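Local coordinates for protein 336aa long hypothetical dTDP-glucose 4,6-dehydratase (Pyrococcus horikoshii, PDB 2HUN) that probably acts as a dTDP-glucose 4,6-dehydratase, holding NAD(+) in a Rossmann fold while water is removed from a nucleotide-linked sugar, at residues Ile205-Thr210 with Thr249-Val254; Ser112-Asn117 with Arg167-Asn172; Trp286-Thr289 with Lys293-Pro296; Tyr185-Lys190 with Lys319-Glu324. All coordinates share one frame; numbering follows the deposited sequence.

Contact 1. Residues Ile205-Thr210 with Thr249-Val254; sequences IPIYGT and TNLEVV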
loop_
_atom_site.group_PDB
_atom_site.type_symbol
_atom_site.label_atom_id
_atom_site.label_comp_id
_atom_site.label_asym_id
_atom_site.label_seq_id
_atom_site.Cartn_x
_atom_site.Cartn_y
_atom_site.Cartn_z
ATOM N N ILE A 205 8.510 4.632 -38.172
ATOM C CA ILE A 205 8.469 4.341 -36.749
ATOM C C ILE A 205 9.088 5.540 -36.030
ATOM O O ILE A 205 10.289 5.770 -36.118
ATOM C CB ILE A 205 9.286 3.069 -36.433
ATOM C CG1 ILE A 205 8.623 1.858 -37.098
ATOM C CG2 ILE A 205 9.411 2.881 -34.927
ATOM C CD1 ILE A 205 9.527 0.642 -37.202
ATOM N N PRO A 206 8.278 6.326 -35.314
ATOM C CA PRO A 206 8.872 7.480 -34.631
ATOM C C PRO A 206 9.648 7.088 -33.396
ATOM O O PRO A 206 9.347 6.095 -32.746
ATOM C CB PRO A 206 7.679 8.355 -34.271
ATOM C CG PRO A 206 6.449 7.515 -34.550
ATOM C CD PRO A 206 6.879 6.132 -34.904
ATOM N N ILE A 207 10.648 7.890 -33.070
ATOM C CA ILE A 207 11.480 7.703 -31.891
ATOM C C ILE A 207 11.840 9.053 -31.282
ATOM O O ILE A 207 12.639 9.817 -31.803
ATOM C CB ILE A 207 12.758 6.975 -32.292
ATOM C CG1 ILE A 207 13.947 7.527 -31.500
ATOM C CG2 ILE A 207 13.035 7.216 -33.788
ATOM C CD1 ILE A 207 15.029 6.475 -31.283
ATOM N N TYR A 208 11.158 9.369 -30.172
ATOM C CA TYR A 208 11.318 10.712 -29.628
ATOM C C TYR A 208 12.640 10.856 -28.874
ATOM O O TYR A 208 12.825 10.327 -27.785
ATOM C CB TYR A 208 10.147 10.987 -28.684
ATOM C CG TYR A 208 8.860 10.736 -29.388
ATOM C CD1 TYR A 208 8.450 9.429 -29.636
ATOM C CD2 TYR A 208 8.049 11.800 -29.780
ATOM C CE1 TYR A 208 7.235 9.187 -30.260
ATOM C CE2 TYR A 208 6.838 11.559 -30.414
ATOM C CZ TYR A 208 6.433 10.259 -30.656
ATOM O OH TYR A 208 5.218 10.010 -31.264
ATOM N N GLY A 209 13.586 11.523 -29.559
ATOM C CA GLY A 209 14.814 11.959 -28.895
ATOM C C GLY A 209 15.783 10.816 -28.553
ATOM O O GLY A 209 16.318 10.731 -27.457
ATOM N N THR A 210 15.990 9.908 -29.529
ATOM C CA THR A 210 16.970 8.831 -29.335
ATOM C C THR A 210 16.712 8.025 -28.060
ATOM O O THR A 210 17.427 7.081 -27.740
ATOM C CB THR A 210 18.372 9.443 -29.287
ATOM O OG1 THR A 210 18.595 10.198 -30.477
ATOM C CG2 THR A 210 19.423 8.330 -29.205
ATOM N N THR A 249 16.379 0.577 -24.487
ATOM C CA THR A 249 15.692 1.822 -24.790
ATOM C C THR A 249 14.795 1.529 -25.979
ATOM O O THR A 249 14.980 0.520 -26.661
ATOM C CB THR A 249 16.685 2.913 -25.175
ATOM O OG1 THR A 249 17.404 2.513 -26.349
ATOM C CG2 THR A 249 17.664 3.133 -24.050
ATOM N N ASN A 250 13.823 2.397 -26.230
ATOM C CA ASN A 250 12.922 2.182 -27.351
ATOM C C ASN A 250 13.666 2.062 -28.677
ATOM O O ASN A 250 13.319 1.231 -29.517
ATOM C CB ASN A 250 11.883 3.300 -27.419
ATOM C CG ASN A 250 10.957 3.300 -26.216
ATOM O OD1 ASN A 250 10.932 2.343 -25.442
ATOM N ND2 ASN A 250 10.187 4.367 -26.058
ATOM N N LEU A 251 14.696 2.879 -28.869
ATOM C CA LEU A 251 15.459 2.810 -30.107
ATOM C C LEU A 251 16.073 1.426 -30.249
ATOM O O LEU A 251 16.066 0.849 -31.333
ATOM C CB LEU A 251 16.564 3.871 -30.138
ATOM C CG LEU A 251 17.482 3.803 -31.367
ATOM C CD1 LEU A 251 16.652 3.835 -32.646
ATOM C CD2 LEU A 251 18.467 4.962 -31.337
ATOM N N GLU A 252 16.606 0.898 -29.149
ATOM C CA GLU A 252 17.215 -0.430 -29.159
ATOM C C GLU A 252 16.188 -1.484 -29.537
ATOM O O GLU A 252 16.466 -2.380 -30.339
ATOM C CB GLU A 252 17.789 -0.774 -27.783
ATOM C CG GLU A 252 19.192 -0.257 -27.530
ATOM C CD GLU A 252 19.688 -0.615 -26.139
ATOM O OE1 GLU A 252 19.054 -0.175 -25.153
ATOM O OE2 GLU A 252 20.704 -1.338 -26.037
ATOM N N VAL A 253 15.004 -1.380 -28.940
ATOM C CA VAL A 253 13.925 -2.320 -29.209
ATOM C C VAL A 253 13.556 -2.249 -30.686
ATOM O O VAL A 253 13.490 -3.272 -31.366
ATOM C CB VAL A 253 12.684 -2.005 -28.340
ATOM C CG1 VAL A 253 11.518 -2.903 -28.735
ATOM C CG2 VAL A 253 13.026 -2.209 -26.864
ATOM N N VAL A 254 13.335 -1.034 -31.179
ATOM C CA VAL A 254 12.977 -0.836 -32.579
ATOM C C VAL A 254 14.035 -1.378 -33.542
ATOM O O VAL A 254 13.700 -2.068 -34.500
ATOM C CB VAL A 254 12.721 0.655 -32.873
ATOM C CG1 VAL A 254 12.613 0.885 -34.374
ATOM C CG2 VAL A 254 11.435 1.093 -32.183
#
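E252 OE1 accepts the backbone N of T249 at 2.9 Å and a weaker bond from the T249 hydroxyl, on the helix turn that presents L251 and V254 to I207 and I205. With the weak return bond from E252 N to T249 OG1, 3.3 Å, this is a capping box, and T249 is the N-cap of helix 250-260. The T249 N-H reaches OE1 on the anti side of the carboxylate, 19° out of its plane. Both partners of the box lie in 249-254, at the start of the helix, and the junction with 205-210 itself is apolar. Strand 205-208 pairs in parallel with strand 268-271, through backbone bonds such as I207 with E269 and V271, and the helix packs on this two-stranded sheet, with L251 also touching I268. I205 and V254 meet tip to tip: CG2 of I205 and CG1 of V254, 3.8 Å apart, each stand anti to their own backbone N (V254 chi1 169°). I207 comes obliquely across L251 and is tighter, its CD1 lying 3.2 Å from L251 CB and 3.4 Å from L251 CD1. Its chi1 of 143° falls well short of a staggered value, consistent with local strain, though the modelled rotamer may be inexact. T210 runs alongside L251, the two pointing the same way, with T210 CG2 4.1 Å from L251 CD2.

Contact 2. Residues Ser112-Asn117 with Arg167-Asn172; sequences SIRREN and RTYNLN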
loop_
_atom_site.group_PDB
_atom_site.type_symbol
_atom_site.label_atom_id
_atom_site.label_comp_id
_atom_site.label_asym_id
_atom_site.label_seq_id
_atom_site.Cartn_x
_atom_site.Cartn_y
_atom_site.Cartn_z
ATOM N N SER A 112 -12.991 -12.905 0.633
ATOM C CA SER A 112 -13.648 -14.135 0.211
ATOM C C SER A 112 -12.752 -15.325 0.529
ATOM O O SER A 112 -13.230 -16.385 0.938
ATOM C CB SER A 112 -13.960 -14.095 -1.291
ATOM O OG SER A 112 -12.782 -14.204 -2.069
ATOM N N ILE A 113 -11.448 -15.149 0.351
ATOM C CA ILE A 113 -10.515 -16.226 0.636
ATOM C C ILE A 113 -10.462 -16.587 2.123
ATOM O O ILE A 113 -10.560 -17.767 2.473
ATOM C CB ILE A 113 -9.091 -15.879 0.145
ATOM C CG1 ILE A 113 -9.044 -15.963 -1.385
ATOM C CG2 ILE A 113 -8.074 -16.824 0.780
ATOM C CD1 ILE A 113 -7.732 -15.493 -1.997
ATOM N N ARG A 114 -10.327 -15.591 2.999
ATOM C CA ARG A 114 -10.244 -15.872 4.431
ATOM C C ARG A 114 -11.592 -16.242 5.049
ATOM O O ARG A 114 -11.640 -16.933 6.064
ATOM C CB ARG A 114 -9.614 -14.687 5.190
ATOM C CG ARG A 114 -10.472 -13.425 5.324
ATOM C CD ARG A 114 -11.298 -13.425 6.615
ATOM N NE ARG A 114 -12.026 -12.170 6.784
ATOM C CZ ARG A 114 -12.795 -11.872 7.829
ATOM N NH1 ARG A 114 -12.942 -12.742 8.823
ATOM N NH2 ARG A 114 -13.423 -10.701 7.879
ATOM N N ARG A 115 -12.684 -15.797 4.438
ATOM C CA ARG A 115 -14.007 -16.116 4.963
ATOM C C ARG A 115 -14.509 -17.472 4.465
ATOM O O ARG A 115 -15.161 -18.203 5.209
ATOM C CB ARG A 115 -15.016 -15.025 4.578
ATOM C CG ARG A 115 -14.771 -13.693 5.257
ATOM C CD ARG A 115 -15.722 -12.611 4.757
ATOM N NE ARG A 115 -17.124 -13.008 4.877
ATOM C CZ ARG A 115 -18.156 -12.195 4.668
ATOM N NH1 ARG A 115 -17.956 -10.925 4.331
ATOM N NH2 ARG A 115 -19.396 -12.655 4.777
ATOM N N GLU A 116 -14.186 -17.820 3.223
ATOM C CA GLU A 116 -14.649 -19.081 2.633
ATOM C C GLU A 116 -13.650 -20.228 2.509
ATOM O O GLU A 116 -14.005 -21.382 2.749
ATOM C CB GLU A 116 -15.220 -18.824 1.239
ATOM C CG GLU A 116 -16.463 -17.956 1.187
ATOM C CD GLU A 116 -17.709 -18.679 1.665
ATOM O OE1 GLU A 116 -17.641 -19.907 1.886
ATOM O OE2 GLU A 116 -18.758 -18.019 1.806
ATOM N N ASN A 117 -12.412 -19.930 2.129
ATOM C CA ASN A 117 -11.438 -20.989 1.918
ATOM C C ASN A 117 -9.996 -20.531 2.150
ATOM O O ASN A 117 -9.224 -20.369 1.205
ATOM C CB ASN A 117 -11.591 -21.497 0.485
ATOM C CG ASN A 117 -10.767 -22.736 0.206
ATOM O OD1 ASN A 117 -10.441 -23.487 1.124
ATOM N ND2 ASN A 117 -10.414 -22.950 -1.056
ATOM N N ARG A 167 -0.860 -12.848 6.887
ATOM C CA ARG A 167 -0.369 -13.091 8.240
ATOM C C ARG A 167 -1.503 -13.123 9.256
ATOM O O ARG A 167 -1.488 -13.920 10.192
ATOM C CB ARG A 167 0.660 -12.020 8.621
ATOM C CG ARG A 167 1.982 -12.180 7.873
ATOM C CD ARG A 167 2.830 -10.911 7.873
ATOM N NE ARG A 167 4.092 -11.138 7.176
ATOM C CZ ARG A 167 5.125 -11.790 7.698
ATOM N NH1 ARG A 167 5.051 -12.274 8.930
ATOM N NH2 ARG A 167 6.230 -11.972 6.982
ATOM N N THR A 168 -2.494 -12.263 9.065
ATOM C CA THR A 168 -3.618 -12.215 9.984
ATOM C C THR A 168 -4.421 -13.515 9.998
ATOM O O THR A 168 -4.729 -14.044 11.064
ATOM C CB THR A 168 -4.584 -11.071 9.634
ATOM O OG1 THR A 168 -3.909 -9.819 9.768
ATOM C CG2 THR A 168 -5.789 -11.093 10.560
ATOM N N TYR A 169 -4.743 -14.029 8.812
ATOM C CA TYR A 169 -5.555 -15.234 8.692
ATOM C C TYR A 169 -4.813 -16.477 8.223
ATOM O O TYR A 169 -5.430 -17.448 7.779
ATOM C CB TYR A 169 -6.727 -14.933 7.760
ATOM C CG TYR A 169 -7.527 -13.729 8.209
ATOM C CD1 TYR A 169 -8.345 -13.794 9.334
ATOM C CD2 TYR A 169 -7.432 -12.511 7.533
ATOM C CE1 TYR A 169 -9.049 -12.677 9.777
ATOM C CE2 TYR A 169 -8.131 -11.388 7.968
ATOM C CZ TYR A 169 -8.936 -11.477 9.091
ATOM O OH TYR A 169 -9.617 -10.365 9.539
ATOM N N ASN A 170 -3.488 -16.450 8.327
ATOM C CA ASN A 170 -2.658 -17.578 7.922
ATOM C C ASN A 170 -2.979 -18.124 6.539
ATOM O O ASN A 170 -3.147 -19.330 6.357
ATOM C CB ASN A 170 -2.767 -18.705 8.951
ATOM C CG ASN A 170 -2.144 -18.331 10.275
ATOM O OD1 ASN A 170 -0.956 -18.005 10.342
ATOM N ND2 ASN A 170 -2.939 -18.368 11.338
ATOM N N LEU A 171 -3.035 -17.234 5.557
ATOM C CA LEU A 171 -3.324 -17.636 4.193
ATOM C C LEU A 171 -2.074 -18.198 3.516
ATOM O O LEU A 171 -0.966 -18.091 4.044
ATOM C CB LEU A 171 -3.840 -16.432 3.406
ATOM C CG LEU A 171 -5.021 -15.687 4.035
ATOM C CD1 LEU A 171 -5.454 -14.568 3.114
ATOM C CD2 LEU A 171 -6.175 -16.648 4.284
ATOM N N ASN A 172 -2.268 -18.812 2.353
ATOM C CA ASN A 172 -1.175 -19.370 1.564
ATOM C C ASN A 172 -1.120 -18.459 0.346
ATOM O O ASN A 172 -1.654 -18.794 -0.710
ATOM C CB ASN A 172 -1.500 -20.799 1.118
ATOM C CG ASN A 172 -0.319 -21.487 0.458
ATOM O OD1 ASN A 172 0.628 -20.836 0.014
ATOM N ND2 ASN A 172 -0.377 -22.814 0.381
#
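I113 opens the contact by laying its CG2 obliquely against L171, 4.0 Å from L171 CD2. This buried pair joins the last turns of helix 96-116 to the chain that leaves helix 150-168. R114 follows and makes the larger contact, beginning at its root, where CB is 3.8 Å from Y169 CG and 4.1 Å from L171 CD2. Its CG sits between the backbone N and the carbonyl carbon (chi1 72°), and a bend at chi2 then carries the chain across the tyrosine ring. CD stands over the ring face, 3.8 Å from the Y169 centroid and only 4° off the normal, a well-centred CH-pi contact. Further out, the guanidinium lies flat on Y169, planes 10° apart and centres separated by 4.7 Å, so that the phenol oxygen rather than the ring centre sits over its middle. T168 CG2 covers the opposite ring face, while R115 CG lies over the rim of the guanidinium on its other side. The charge of R114 is met by a salt bridge from NH2 to E111, and Y169 OH bonds I92 O of the second subunit, whose P95 packs on both residues. A leucine at Y169 would probably leave R114 without its flat support and I92 O of the second subunit without its hydroxyl partner. The arrangement belongs to the dimer interface characteristic of extended short-chain dehydrogenases, where two helices from each subunit, here 96-116 and 150-168, commonly pack together.

Contact 3. Residues Trp286-Thr289 with Lys293-Pro296; sequences WKIT and KWRP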
loop_
_atom_site.group_PDB
_atom_site.type_symbol
_atom_site.label_atom_id
_atom_site.label_comp_id
_atom_site.label_asym_id
_atom_site.label_seq_id
_atom_site.Cartn_x
_atom_site.Cartn_y
_atom_site.Cartn_z
ATOM N N TRP A 286 16.774 -11.872 -8.194
ATOM C CA TRP A 286 17.629 -12.937 -7.674
ATOM C C TRP A 286 16.876 -13.892 -6.738
ATOM O O TRP A 286 17.137 -15.094 -6.725
ATOM C CB TRP A 286 18.819 -12.342 -6.918
ATOM C CG TRP A 286 19.634 -13.376 -6.225
ATOM C CD1 TRP A 286 19.789 -13.529 -4.875
ATOM C CD2 TRP A 286 20.380 -14.435 -6.838
ATOM N NE1 TRP A 286 20.586 -14.620 -4.611
ATOM C CE2 TRP A 286 20.962 -15.195 -5.798
ATOM C CE3 TRP A 286 20.613 -14.818 -8.169
ATOM C CZ2 TRP A 286 21.764 -16.321 -6.045
ATOM C CZ3 TRP A 286 21.412 -15.940 -8.415
ATOM C CH2 TRP A 286 21.976 -16.676 -7.355
ATOM N N LYS A 287 15.941 -13.358 -5.961
ATOM C CA LYS A 287 15.181 -14.176 -5.016
ATOM C C LYS A 287 14.507 -15.373 -5.682
ATOM O O LYS A 287 14.690 -16.514 -5.263
ATOM C CB LYS A 287 14.132 -13.314 -4.310
ATOM C CG LYS A 287 13.305 -14.033 -3.245
ATOM C CD LYS A 287 12.417 -13.031 -2.516
ATOM C CE LYS A 287 11.574 -13.677 -1.439
ATOM N NZ LYS A 287 10.727 -12.657 -0.750
ATOM N N ILE A 288 13.736 -15.110 -6.731
ATOM C CA ILE A 288 13.042 -16.176 -7.427
ATOM C C ILE A 288 14.033 -17.104 -8.122
ATOM O O ILE A 288 13.792 -18.307 -8.238
ATOM C CB ILE A 288 12.001 -15.598 -8.430
ATOM C CG1 ILE A 288 11.007 -16.692 -8.823
ATOM C CG2 ILE A 288 12.701 -15.019 -9.661
ATOM C CD1 ILE A 288 9.847 -16.194 -9.674
ATOM N N THR A 289 15.158 -16.559 -8.568
ATOM C CA THR A 289 16.167 -17.385 -9.218
ATOM C C THR A 289 16.721 -18.383 -8.211
ATOM O O THR A 289 16.738 -19.590 -8.457
ATOM C CB THR A 289 17.344 -16.536 -9.751
ATOM O OG1 THR A 289 16.857 -15.576 -10.692
ATOM C CG2 THR A 289 18.380 -17.425 -10.421
ATOM N N LYS A 293 14.449 -21.406 -8.698
ATOM C CA LYS A 293 15.211 -21.759 -9.892
ATOM C C LYS A 293 14.613 -21.244 -11.196
ATOM O O LYS A 293 14.796 -21.855 -12.249
ATOM C CB LYS A 293 15.385 -23.279 -9.986
ATOM C CG LYS A 293 16.451 -23.839 -9.063
ATOM C CD LYS A 293 16.142 -23.530 -7.616
ATOM C CE LYS A 293 17.234 -24.018 -6.671
ATOM N NZ LYS A 293 16.832 -23.719 -5.262
ATOM N N TRP A 294 13.902 -20.121 -11.138
ATOM C CA TRP A 294 13.321 -19.551 -12.347
ATOM C C TRP A 294 14.371 -18.841 -13.201
ATOM O O TRP A 294 15.165 -18.056 -12.688
ATOM C CB TRP A 294 12.230 -18.532 -12.020
ATOM C CG TRP A 294 11.707 -17.872 -13.272
ATOM C CD1 TRP A 294 10.867 -18.423 -14.197
ATOM C CD2 TRP A 294 12.047 -16.570 -13.765
ATOM N NE1 TRP A 294 10.665 -17.545 -15.239
ATOM C CE2 TRP A 294 11.377 -16.401 -14.998
ATOM C CE3 TRP A 294 12.856 -15.529 -13.286
ATOM C CZ2 TRP A 294 11.490 -15.233 -15.758
ATOM C CZ3 TRP A 294 12.967 -14.369 -14.042
ATOM C CH2 TRP A 294 12.287 -14.231 -15.266
ATOM N N ARG A 295 14.346 -19.109 -14.504
ATOM C CA ARG A 295 15.251 -18.482 -15.467
ATOM C C ARG A 295 14.439 -18.204 -16.738
ATOM O O ARG A 295 13.520 -18.956 -17.072
ATOM C CB ARG A 295 16.402 -19.427 -15.844
ATOM C CG ARG A 295 17.287 -19.920 -14.701
ATOM C CD ARG A 295 18.399 -18.936 -14.371
ATOM N NE ARG A 295 19.333 -19.498 -13.393
ATOM C CZ ARG A 295 20.390 -18.856 -12.915
ATOM N NH1 ARG A 295 20.652 -17.622 -13.327
ATOM N NH2 ARG A 295 21.179 -19.443 -12.023
ATOM N N PRO A 296 14.754 -17.116 -17.460
ATOM C CA PRO A 296 13.977 -16.875 -18.681
ATOM C C PRO A 296 14.282 -18.009 -19.658
ATOM O O PRO A 296 15.427 -18.476 -19.739
ATOM C CB PRO A 296 14.509 -15.532 -19.172
ATOM C CG PRO A 296 14.872 -14.838 -17.890
ATOM C CD PRO A 296 15.574 -15.940 -17.121
HETATM O O HOH W 1 16.498 -15.507 -13.281
#
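T289 OG1 and W294 O are joined by one water, which donates to both, at 2.6 Å to T289 OG1 and 2.9 Å to W294 O. The same hydroxyl bonds S285 O one turn back in its helix, so OG1 is engaged on the helix side and on the loop side at once. Direct backbone bonds are poorer. K293 N approaches T289 O to 2.9 Å, but its N-H angle of 121° makes the bond weak, whereas W294 N to I288 O is nearly straight at 169° yet long and weak at 3.4 Å. K293 N keeps the helical i to i-4 pairing; positive phi at K293 (61°) then turns the chain off helix 286-292 and brings W294 N back toward I288 O. K293 CA also comes within 3.0 Å of T289 O, a CA-H...O contact. Outside this polar strip, T289 CG2, set anti to its own nitrogen, stands over the centre of one guanidinium face of R295, with CG2 3.5 Å from R295 CZ. The arginine reaches it through a bend at chi2 and crosses the threonine at about a right angle. On the buried side I288 slants across W294, and its CG2 is 3.7 Å from W294 CE3. The chain thus folds back on its own helix. The two buried side chains face helix 220-233, where I288 meets V230 and W294 meets A226 and L229, and strand 239-242, which they touch at Y240 and I242.

Contact 4. Residues Tyr185-Lys190 with Lys319-Glu324; sequences YQFPEK and KPLVDE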
loop_
_atom_site.group_PDB
_atom_site.type_symbol
_atom_site.label_atom_id
_atom_site.label_comp_id
_atom_site.label_asym_id
_atom_site.label_seq_id
_atom_site.Cartn_x
_atom_site.Cartn_y
_atom_site.Cartn_z
ATOM N N TYR A 185 -1.228 -11.342 -28.179
ATOM C CA TYR A 185 -2.380 -10.721 -27.536
ATOM C C TYR A 185 -2.192 -9.372 -26.841
ATOM O O TYR A 185 -3.057 -8.952 -26.071
ATOM C CB TYR A 185 -3.004 -11.713 -26.555
ATOM C CG TYR A 185 -3.429 -13.012 -27.206
ATOM C CD1 TYR A 185 -4.573 -13.074 -28.009
ATOM C CD2 TYR A 185 -2.678 -14.178 -27.037
ATOM C CE1 TYR A 185 -4.961 -14.268 -28.626
ATOM C CE2 TYR A 185 -3.053 -15.375 -27.649
ATOM C CZ TYR A 185 -4.196 -15.413 -28.440
ATOM O OH TYR A 185 -4.576 -16.602 -29.025
ATOM N N GLN A 186 -1.077 -8.691 -27.090
ATOM C CA GLN A 186 -0.878 -7.369 -26.495
ATOM C C GLN A 186 -1.537 -6.356 -27.436
ATOM O O GLN A 186 -1.362 -6.445 -28.651
ATOM C CB GLN A 186 0.612 -7.049 -26.362
ATOM C CG GLN A 186 0.894 -5.688 -25.731
ATOM C CD GLN A 186 2.363 -5.505 -25.359
ATOM O OE1 GLN A 186 3.251 -5.726 -26.178
ATOM N NE2 GLN A 186 2.615 -5.094 -24.117
ATOM N N PHE A 187 -2.289 -5.398 -26.892
ATOM C CA PHE A 187 -2.954 -4.404 -27.738
ATOM C C PHE A 187 -1.962 -3.629 -28.616
ATOM O O PHE A 187 -0.878 -3.264 -28.167
ATOM C CB PHE A 187 -3.800 -3.461 -26.882
ATOM C CG PHE A 187 -5.206 -3.955 -26.667
ATOM C CD1 PHE A 187 -5.449 -5.291 -26.366
ATOM C CD2 PHE A 187 -6.287 -3.087 -26.772
ATOM C CE1 PHE A 187 -6.753 -5.758 -26.170
ATOM C CE2 PHE A 187 -7.596 -3.540 -26.578
ATOM C CZ PHE A 187 -7.829 -4.878 -26.276
ATOM N N PRO A 188 -2.339 -3.374 -29.882
ATOM C CA PRO A 188 -1.597 -2.679 -30.944
ATOM C C PRO A 188 -0.878 -1.361 -30.670
ATOM O O PRO A 188 0.124 -1.072 -31.330
ATOM C CB PRO A 188 -2.637 -2.547 -32.054
ATOM C CG PRO A 188 -3.912 -2.449 -31.304
ATOM C CD PRO A 188 -3.746 -3.547 -30.287
ATOM N N GLU A 189 -1.351 -0.560 -29.725
ATOM C CA GLU A 189 -0.661 0.698 -29.472
ATOM C C GLU A 189 0.552 0.585 -28.554
ATOM O O GLU A 189 1.272 1.562 -28.367
ATOM C CB GLU A 189 -1.622 1.759 -28.932
ATOM C CG GLU A 189 -2.183 1.480 -27.552
ATOM C CD GLU A 189 -3.329 0.495 -27.581
ATOM O OE1 GLU A 189 -4.046 0.444 -28.602
ATOM O OE2 GLU A 189 -3.521 -0.211 -26.574
ATOM N N LYS A 190 0.780 -0.593 -27.977
ATOM C CA LYS A 190 1.946 -0.776 -27.117
ATOM C C LYS A 190 3.162 -0.801 -28.040
ATOM O O LYS A 190 3.078 -1.291 -29.158
ATOM C CB LYS A 190 1.853 -2.088 -26.328
ATOM C CG LYS A 190 0.770 -2.126 -25.247
ATOM C CD LYS A 190 1.059 -1.132 -24.132
ATOM C CE LYS A 190 0.016 -1.225 -23.020
ATOM N NZ LYS A 190 0.321 -0.293 -21.896
ATOM N N LYS A 319 -6.062 -6.220 -36.120
ATOM C CA LYS A 319 -6.682 -5.371 -37.115
ATOM C C LYS A 319 -7.914 -4.608 -36.597
ATOM O O LYS A 319 -8.010 -3.399 -36.755
ATOM C CB LYS A 319 -7.042 -6.241 -38.318
ATOM C CG LYS A 319 -7.532 -5.467 -39.503
ATOM C CD LYS A 319 -6.587 -4.329 -39.802
ATOM C CE LYS A 319 -7.044 -3.627 -41.056
ATOM N NZ LYS A 319 -6.708 -2.170 -40.995
ATOM N N PRO A 320 -8.877 -5.305 -35.976
ATOM C CA PRO A 320 -10.074 -4.635 -35.450
ATOM C C PRO A 320 -9.724 -3.632 -34.352
ATOM O O PRO A 320 -10.480 -2.700 -34.079
ATOM C CB PRO A 320 -10.904 -5.791 -34.889
ATOM C CG PRO A 320 -10.448 -6.965 -35.685
ATOM C CD PRO A 320 -8.974 -6.763 -35.805
ATOM N N LEU A 321 -8.562 -3.821 -33.736
ATOM C CA LEU A 321 -8.138 -2.954 -32.642
ATOM C C LEU A 321 -7.379 -1.688 -33.027
ATOM O O LEU A 321 -7.359 -0.726 -32.258
ATOM C CB LEU A 321 -7.305 -3.761 -31.639
ATOM C CG LEU A 321 -7.988 -5.006 -31.060
ATOM C CD1 LEU A 321 -7.027 -5.724 -30.112
ATOM C CD2 LEU A 321 -9.274 -4.606 -30.340
ATOM N N VAL A 322 -6.751 -1.676 -34.199
ATOM C CA VAL A 322 -6.006 -0.492 -34.620
ATOM C C VAL A 322 -6.954 0.615 -35.079
ATOM O O VAL A 322 -8.016 0.341 -35.643
ATOM C CB VAL A 322 -4.999 -0.826 -35.741
ATOM C CG1 VAL A 322 -3.913 -1.743 -35.196
ATOM C CG2 VAL A 322 -5.713 -1.485 -36.914
ATOM N N ASP A 323 -6.565 1.863 -34.832
ATOM C CA ASP A 323 -7.430 3.013 -35.168
ATOM C C ASP A 323 -6.910 3.849 -36.356
ATOM O O ASP A 323 -7.166 3.555 -37.518
ATOM C CB ASP A 323 -7.668 3.896 -33.927
ATOM C CG ASP A 323 -6.377 4.116 -33.148
ATOM O OD1 ASP A 323 -5.320 3.983 -33.751
ATOM O OD2 ASP A 323 -6.442 4.508 -31.979
ATOM N N GLU A 324 -6.192 4.938 -36.035
ATOM C CA GLU A 324 -5.725 5.828 -37.098
ATOM C C GLU A 324 -4.468 6.561 -36.652
ATOM O O GLU A 324 -3.585 6.902 -37.426
ATOM C CB GLU A 324 -6.832 6.846 -37.389
ATOM C CG GLU A 324 -6.493 7.742 -38.577
ATOM C CD GLU A 324 -7.286 7.290 -39.781
ATOM O OE1 GLU A 324 -8.473 7.576 -39.841
ATOM O OE2 GLU A 324 -6.707 6.640 -40.651
#
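L321 places its CD1 over the centre of one face of the F187 ring, 3.9 Å from the centroid and 8° off the normal, a CH-pi contact. L321 CG stands anti to the carbonyl carbon (chi1 -56°), and from there CD1 ends over the ring. The same leucine meets the next residue with its root: L321 CB lies 3.7 Å from P188 CG, crossing the proline at about a right angle. P188 CB is closer still to V322 CG1, at 3.5 Å, tighter than usual for two carbons. Behind this apolar shell, a type I turn from F187 to K190, with K190 N to F187 O at 3.1 Å, closes the backbone on which F187 and P188 sit next to each other. In 319-324, V322 N makes a weak bond to K319 O. N43 touches both F187 and L321. An alanine at F187 would probably open a gap beside L321 and leave its CD1 without the face it rests on. The contact joins the loop after strand 172-182 to the chain beyond helix 315-318. P188 and V322 both rest on I197 of helix 191-200, and Q186 O is bonded by Y311 OH of helix 300-313.

Contact 4 lies nearest the cofactor: the F187 side chain is about 6 Å from the bound NAD and about 6 Å from that of F14, an NAD-binding residue. W294 of contact 3 is about 12 Å from NAD and I113 of contact 2 about 14 Å, whereas contact 1 lies away from the annotated sites. Contacts 1 and 4 have centres 19 Å apart and share helix 191-200 as a neighbour, I205 and V254 touching T195, while P188 and V322 touch I197. Contacts 2 and 3 come within about 9 Å at their nearest atoms. Contacts 1 and 2, 46 Å between centres, lie on opposite sides of the chain's centre.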